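Local coordinates for EDTA monooxygenase (EDTA-degrading bacterium BNC1, PDB 5DQP), which probably acts as a flavin-dependent monooxygenase that uses reduced FMN and molecular oxygen to oxidise EDTA during its bacterial degradation, at residues A[230-235]-A[261-266]; A[57-62]-A[130-135]; A[303-308]-A[346-351]. All blocks are in the same frame, centred on the assembly; numbering follows the deposited sequence.

Contact 1: residues A[230-235]-A[261-266]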
# COMPACT_ATOMS: atom_id res chain seq x y z
N ILE A 230 19.67 -4.10 -9.99
CA ILE A 230 20.23 -2.77 -10.04
C ILE A 230 19.79 -2.13 -11.35
O ILE A 230 20.00 -2.71 -12.43
CB ILE A 230 21.77 -2.81 -9.93
CG1 ILE A 230 22.20 -3.72 -8.76
CG2 ILE A 230 22.34 -1.39 -9.90
CD1 ILE A 230 23.69 -3.99 -8.70
N TYR A 231 19.17 -0.96 -11.26
CA TYR A 231 18.87 -0.13 -12.42
C TYR A 231 20.09 0.69 -12.78
O TYR A 231 20.79 1.20 -11.91
CB TYR A 231 17.71 0.81 -12.15
CG TYR A 231 16.41 0.13 -11.90
CD1 TYR A 231 16.26 -1.24 -12.13
CD2 TYR A 231 15.31 0.85 -11.45
CE1 TYR A 231 15.04 -1.86 -11.92
CE2 TYR A 231 14.09 0.24 -11.25
CZ TYR A 231 13.95 -1.11 -11.48
OH TYR A 231 12.74 -1.71 -11.25
N ALA A 232 20.34 0.83 -14.08
CA ALA A 232 21.52 1.52 -14.57
C ALA A 232 21.15 2.52 -15.65
O ALA A 232 20.09 2.45 -16.28
CB ALA A 232 22.58 0.54 -15.11
N PHE A 233 22.06 3.47 -15.84
CA PHE A 233 21.96 4.45 -16.90
C PHE A 233 22.31 3.79 -18.23
O PHE A 233 23.20 2.94 -18.30
CB PHE A 233 22.90 5.62 -16.59
CG PHE A 233 22.90 6.70 -17.62
CD1 PHE A 233 21.78 7.50 -17.80
CD2 PHE A 233 24.04 6.94 -18.38
CE1 PHE A 233 21.79 8.51 -18.75
CE2 PHE A 233 24.06 7.95 -19.32
CZ PHE A 233 22.93 8.73 -19.51
N LEU A 234 21.58 4.15 -19.27
CA LEU A 234 21.88 3.63 -20.60
C LEU A 234 22.88 4.58 -21.26
O LEU A 234 22.54 5.42 -22.09
CB LEU A 234 20.62 3.44 -21.41
CG LEU A 234 20.87 2.80 -22.78
CD1 LEU A 234 20.86 1.30 -22.66
CD2 LEU A 234 19.87 3.27 -23.84
N GLY A 235 24.14 4.46 -20.84
CA GLY A 235 25.21 5.30 -21.36
C GLY A 235 25.89 4.52 -22.45
O GLY A 235 25.22 3.95 -23.33
N THR A 261 22.65 -11.11 -8.68
CA THR A 261 22.55 -9.72 -9.13
C THR A 261 22.24 -9.64 -10.62
O THR A 261 22.95 -10.22 -11.45
CB THR A 261 23.87 -8.97 -8.84
OG1 THR A 261 24.13 -8.96 -7.43
CG2 THR A 261 23.82 -7.54 -9.38
N LEU A 262 21.18 -8.92 -10.95
CA LEU A 262 20.84 -8.56 -12.31
C LEU A 262 20.97 -7.05 -12.46
O LEU A 262 20.58 -6.30 -11.55
CB LEU A 262 19.41 -9.01 -12.65
CG LEU A 262 19.10 -10.51 -12.49
CD1 LEU A 262 17.61 -10.72 -12.64
CD2 LEU A 262 19.84 -11.32 -13.54
N VAL A 263 21.54 -6.60 -13.58
CA VAL A 263 21.65 -5.19 -13.93
C VAL A 263 20.72 -4.89 -15.11
O VAL A 263 20.80 -5.55 -16.16
CB VAL A 263 23.11 -4.80 -14.28
CG1 VAL A 263 23.20 -3.33 -14.70
CG2 VAL A 263 24.03 -5.08 -13.11
N LEU A 264 19.87 -3.88 -14.95
CA LEU A 264 18.90 -3.49 -15.98
C LEU A 264 19.05 -2.00 -16.27
O LEU A 264 18.57 -1.17 -15.48
CB LEU A 264 17.47 -3.79 -15.54
CG LEU A 264 17.16 -5.09 -14.83
CD1 LEU A 264 15.66 -5.25 -14.70
CD2 LEU A 264 17.77 -6.28 -15.56
N PRO A 265 19.72 -1.63 -17.37
CA PRO A 265 19.71 -0.23 -17.81
C PRO A 265 18.30 0.20 -18.18
O PRO A 265 17.50 -0.58 -18.69
CB PRO A 265 20.63 -0.24 -19.04
CG PRO A 265 21.47 -1.47 -18.91
CD PRO A 265 20.49 -2.47 -18.31
N SER A 266 18.00 1.47 -17.91
CA SER A 266 16.68 2.04 -18.08
C SER A 266 16.73 2.98 -19.26
O SER A 266 17.70 3.72 -19.43
CB SER A 266 16.24 2.78 -16.80
OG SER A 266 14.91 3.27 -16.91
O HOH W 1 19.20 6.08 -19.28

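Contact 2: residues A[57-62]-A[130-135]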
# COMPACT_ATOMS: atom_id res chain seq x y z
N ASP A 57 8.66 6.41 -6.90
CA ASP A 57 7.88 7.18 -5.94
C ASP A 57 8.75 8.21 -5.22
O ASP A 57 9.92 7.96 -4.94
CB ASP A 57 7.21 6.29 -4.90
CG ASP A 57 6.32 7.08 -3.95
OD1 ASP A 57 5.49 7.85 -4.48
OD2 ASP A 57 6.46 6.95 -2.71
N GLN A 58 8.14 9.35 -4.91
CA GLN A 58 8.65 10.30 -3.93
C GLN A 58 7.41 10.81 -3.22
O GLN A 58 6.41 11.13 -3.88
CB GLN A 58 9.42 11.47 -4.55
CG GLN A 58 10.82 11.09 -4.96
CD GLN A 58 11.55 12.26 -5.55
OE1 GLN A 58 11.05 13.39 -5.53
NE2 GLN A 58 12.75 12.02 -6.08
N PRO A 59 7.42 10.87 -1.90
CA PRO A 59 6.27 11.47 -1.17
C PRO A 59 6.36 12.99 -1.14
O PRO A 59 6.67 13.61 -0.12
CB PRO A 59 6.38 10.83 0.22
CG PRO A 59 7.63 9.90 0.18
CD PRO A 59 8.44 10.29 -1.01
N GLN A 60 6.11 13.60 -2.30
CA GLN A 60 5.89 15.04 -2.45
C GLN A 60 5.06 15.27 -3.71
O GLN A 60 5.02 14.42 -4.61
CB GLN A 60 7.20 15.82 -2.53
CG GLN A 60 8.23 15.22 -3.48
CD GLN A 60 8.07 15.66 -4.92
OE1 GLN A 60 7.27 16.55 -5.24
NE2 GLN A 60 8.85 15.05 -5.80
N LEU A 61 4.40 16.43 -3.77
CA LEU A 61 3.74 16.93 -4.96
C LEU A 61 4.55 18.07 -5.58
O LEU A 61 4.91 19.03 -4.90
CB LEU A 61 2.33 17.42 -4.65
CG LEU A 61 1.60 18.06 -5.84
CD1 LEU A 61 1.47 17.05 -6.97
CD2 LEU A 61 0.22 18.51 -5.39
N THR A 62 4.81 17.98 -6.89
CA THR A 62 5.42 19.09 -7.61
C THR A 62 4.42 19.65 -8.60
O THR A 62 4.28 19.13 -9.72
CB THR A 62 6.70 18.67 -8.33
OG1 THR A 62 7.61 18.12 -7.38
CG2 THR A 62 7.35 19.88 -8.99
N PRO A 130 14.59 17.82 -0.59
CA PRO A 130 14.17 18.50 0.65
C PRO A 130 12.67 18.75 0.76
O PRO A 130 12.18 18.96 1.88
CB PRO A 130 14.95 19.82 0.62
CG PRO A 130 15.30 20.01 -0.84
CD PRO A 130 15.48 18.66 -1.42
N ALA A 131 11.93 18.78 -0.35
CA ALA A 131 10.47 18.83 -0.29
C ALA A 131 9.90 17.59 0.40
O ALA A 131 8.95 17.68 1.19
CB ALA A 131 9.90 18.97 -1.71
N VAL A 132 10.47 16.42 0.11
CA VAL A 132 10.06 15.20 0.81
C VAL A 132 10.36 15.33 2.29
O VAL A 132 9.48 15.09 3.14
CB VAL A 132 10.76 13.98 0.19
CG1 VAL A 132 10.51 12.72 1.08
CG2 VAL A 132 10.30 13.78 -1.22
N ALA A 133 11.59 15.70 2.64
CA ALA A 133 11.97 15.76 4.05
C ALA A 133 11.08 16.72 4.84
O ALA A 133 10.80 16.46 6.02
CB ALA A 133 13.45 16.16 4.18
N ALA A 134 10.57 17.78 4.20
CA ALA A 134 9.70 18.73 4.90
C ALA A 134 8.31 18.17 5.19
O ALA A 134 7.61 18.67 6.09
CB ALA A 134 9.56 20.01 4.07
N ASN A 135 7.88 17.16 4.44
CA ASN A 135 6.62 16.48 4.73
C ASN A 135 6.73 15.56 5.93
O ASN A 135 5.70 15.11 6.45
CB ASN A 135 6.15 15.71 3.48
CG ASN A 135 5.74 16.65 2.38
OD1 ASN A 135 5.32 17.76 2.67
ND2 ASN A 135 5.83 16.22 1.12
O HOH W 2 4.75 17.85 -1.38

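Contact 3: residues A[303-308]-A[346-351]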
# COMPACT_ATOMS: atom_id res chain seq x y z
N LEU A 303 30.07 20.39 -24.52
CA LEU A 303 31.11 19.43 -24.84
C LEU A 303 32.29 20.09 -25.51
O LEU A 303 33.25 19.40 -25.86
CB LEU A 303 30.55 18.33 -25.75
CG LEU A 303 29.36 17.51 -25.23
CD1 LEU A 303 28.72 16.76 -26.38
CD2 LEU A 303 29.76 16.54 -24.13
N GLY A 304 32.24 21.41 -25.72
CA GLY A 304 33.34 22.13 -26.34
C GLY A 304 33.55 21.78 -27.80
O GLY A 304 34.70 21.75 -28.26
N ILE A 305 32.49 21.48 -28.52
CA ILE A 305 32.57 21.22 -29.96
C ILE A 305 32.39 22.53 -30.71
O ILE A 305 31.36 23.21 -30.57
CB ILE A 305 31.50 20.19 -30.38
CG1 ILE A 305 31.84 18.80 -29.83
CG2 ILE A 305 31.37 20.19 -31.91
CD1 ILE A 305 30.70 17.81 -29.87
N ASP A 306 33.39 22.89 -31.53
CA ASP A 306 33.38 24.16 -32.26
C ASP A 306 32.54 24.04 -33.52
O ASP A 306 33.00 23.54 -34.55
CB ASP A 306 34.82 24.58 -32.58
CG ASP A 306 34.88 25.87 -33.39
OD1 ASP A 306 33.84 26.54 -33.55
OD2 ASP A 306 35.98 26.22 -33.88
N LEU A 307 31.31 24.52 -33.48
CA LEU A 307 30.43 24.33 -34.64
C LEU A 307 30.78 25.20 -35.83
O LEU A 307 29.97 25.23 -36.77
CB LEU A 307 28.97 24.59 -34.27
CG LEU A 307 28.30 23.58 -33.34
CD1 LEU A 307 26.89 24.03 -33.08
CD2 LEU A 307 28.35 22.17 -33.93
N GLU A 308 31.87 25.92 -35.81
CA GLU A 308 32.37 26.53 -37.03
C GLU A 308 33.28 25.64 -37.83
O GLU A 308 33.38 25.79 -39.01
CB GLU A 308 33.05 27.85 -36.74
CG GLU A 308 32.10 29.01 -36.80
CD GLU A 308 31.00 28.90 -35.78
OE1 GLU A 308 30.05 28.11 -35.96
OE2 GLU A 308 31.10 29.61 -34.77
N LEU A 346 28.57 8.54 -33.63
CA LEU A 346 27.45 9.46 -33.80
C LEU A 346 27.92 10.84 -34.24
O LEU A 346 29.06 11.25 -33.98
CB LEU A 346 26.64 9.57 -32.50
CG LEU A 346 25.98 8.28 -31.98
CD1 LEU A 346 25.16 8.54 -30.74
CD2 LEU A 346 25.10 7.57 -33.03
N SER A 347 27.01 11.53 -34.93
CA SER A 347 27.10 12.96 -35.11
C SER A 347 26.54 13.66 -33.87
O SER A 347 25.93 13.04 -32.99
CB SER A 347 26.30 13.40 -36.34
OG SER A 347 24.93 13.18 -36.11
N LEU A 348 26.74 14.97 -33.81
CA LEU A 348 26.20 15.73 -32.68
C LEU A 348 24.68 15.68 -32.66
O LEU A 348 24.07 15.54 -31.59
CB LEU A 348 26.70 17.16 -32.75
CG LEU A 348 26.25 18.06 -31.60
CD1 LEU A 348 26.66 17.48 -30.22
CD2 LEU A 348 26.83 19.46 -31.80
N ARG A 349 24.05 15.82 -33.83
CA ARG A 349 22.60 15.78 -33.91
C ARG A 349 22.06 14.45 -33.41
O ARG A 349 21.01 14.40 -32.76
CB ARG A 349 22.15 16.01 -35.36
CG ARG A 349 20.66 16.28 -35.51
CD ARG A 349 20.13 15.96 -36.91
NE ARG A 349 20.67 16.85 -37.95
CZ ARG A 349 20.39 18.15 -38.05
NH1 ARG A 349 19.58 18.72 -37.17
NH2 ARG A 349 20.92 18.88 -39.02
N GLN A 350 22.74 13.35 -33.74
CA GLN A 350 22.30 12.05 -33.26
C GLN A 350 22.51 11.95 -31.76
O GLN A 350 21.64 11.45 -31.05
CB GLN A 350 23.06 10.93 -34.00
CG GLN A 350 22.70 10.81 -35.47
CD GLN A 350 23.60 9.84 -36.20
OE1 GLN A 350 24.80 9.75 -35.91
NE2 GLN A 350 23.04 9.10 -37.14
N LEU A 351 23.66 12.40 -31.28
CA LEU A 351 23.95 12.31 -29.86
C LEU A 351 22.92 13.08 -29.02
O LEU A 351 22.51 12.60 -27.96
CB LEU A 351 25.37 12.83 -29.60
CG LEU A 351 25.83 12.87 -28.14
CD1 LEU A 351 25.94 11.46 -27.56
CD2 LEU A 351 27.17 13.62 -28.07

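Contact 1: residues A[230-235]-A[261-266]
Two neighbouring parallel strands of the barrel sheet, 229-233 and 262-271, meet here, with Ile230, Tyr231 and Ala232 paired to Val263, Leu264 and Pro265. Ile230 bonds through both its backbone N and its O: N donates to Leu262 O (2.8 Å) and O accepts from Leu264 N (2.8 Å, N-H...O 170°), the alternation expected of a parallel pair. Ala232 repeats the pattern, but less evenly. Its N lies above the carbonyl plane of Leu264 O at 3.0 Å, while its O takes Ser266 N at 2.8 Å. Both bonds of Ala232 thus go to the neighbours of Pro265, whose CA makes a C-H...O contact to Ala232 O, as Val263 CA does to Ile230 O.

On the face carrying Ile230, Ala232, Val263 and Pro265, the methyl Ala232 CB rests against Val263 CG1 (3.9 Å). Ile230 CD1 reaches Thr261 CG2 (3.6 Å), and helix 237-253 packs over Ile230 and Val263 through Phe243. Tyr231 and Leu264 point to the other face, where the Tyr231 ring stands edge-to-face with Phe54. Beyond the strand, Leu234 crosses Pro265 at about a right angle, CD1 to CB 3.9 Å. A water accepts from Leu234 N and donates to Ser266 O, extending the link past the last direct bond. Strand 229-233, helix 237-253 and strand 262-271 form a beta-alpha-beta unit, the repeating element of the TIM-barrel fold of luciferase-like monooxygenases.

Contact 2: residues A[57-62]-A[130-135]
Asn135 ND2 is held by two acceptors: Pro59 O at 3.0 Å, the one direct hydrogen bond between loop 57-62 and helix 130-135, and a water at 3.2 Å that also accepts from Leu61 N. The amide thus holds the loop backbone at two successive peptides. Pro59 O lies almost in the amide plane of Asn135, and the N-H...O angle is 159°. Asn135 OD1 has a weak bond to Gly196 N of the second subunit.

Beside this polar grip, Val132 wedges its two methyls into the bend of the loop. CG1 meets Pro59 CD at 3.8 Å, and CG2 closes on Gln60 CG at 3.4 Å, a tight approach in which the two side chains cross at about a right angle. Gln60 CG sits between its own backbone N and carbonyl carbon (chi1 47°), and the chain bends again at chi2 (86°), carrying the amide away from the helix. There it is held at both ends: NE2 donates to Gln58 OE1 (2.8 Å) and OE1 accepts from Thr62 OG1 (2.7 Å).

The second subunit also borders this contact: its Asn199 donates to Gln60 O, and its Arg107 forms a salt bridge with Asp57, a predicted FMN-binding residue. Pro59 is the centre of an inverse gamma turn, within a loop following a barrel strand, close to the predicted flavin site and at the dimer interface.

Contact 3: residues A[303-308]-A[346-351]
This is a purely apolar contact, far from the predicted flavin site, in which the chain leaving helix 292-303 packs against the first turn of helix 348-354. Leu348 is the central side chain, meeting three residues of the other segment. Its CG lies anti to the backbone N (chi1 -178°), and its two methyls then divide the work. CD2 touches Leu307 CD2 at 3.8 Å, the two side chains crossing at about a right angle, whereas CD1 meets Ile305 CD1 at 4.1 Å as these chains slide past each other in opposite directions. Leu303 CD1 adds a looser touch to Leu348 CD1, at 4.4 Å, and reaches Leu351 CD2 tip to tip at 3.9 Å, almost one helical turn further on.

Both backbones are shaped by local caps. Gly304, with positive phi, closes helix 292-303 in a Schellman motif that turns the chain between Leu303 and Ile305. Ser347 is the N-cap of the other helix: its OG accepts from Gln350 N (3.2 Å), and its N donates back to Gln350 OE1 (3.0 Å), a capping box. After Ile305, an Asx turn brings Glu308 N to Asp306 OD1 (3.1 Å).

Helix 292-303 also lines Leu348 through Ile296, Leu299 and Ser300. Helix 331-344 packs on Leu303 through Met337 and on Leu351 through Val340 and Ala341, so the leucine cluster lies among helices 292-303, 331-344 and 348-354.

Overall arrangement
Contact 1 lies near the centre of the chain, where backbone hydrogen bonds join neighbouring barrel strands. Contact 2, about 25 Å from it between centres, uses one amide-to-carbonyl bond, a water and a single valine to join a loop to a short helix at the subunit interface. Contact 3 is about 30 Å from the chain centre and has methyl contacts alone across it; none of its polar bonds crosses between the two segments, and they serve local turns and caps or partners outside them. No element is shared among the three. Contact 2 alone touches the second subunit and includes a predicted FMN-binding residue, whereas contact 3, although peripheral, is a buried cluster among helices.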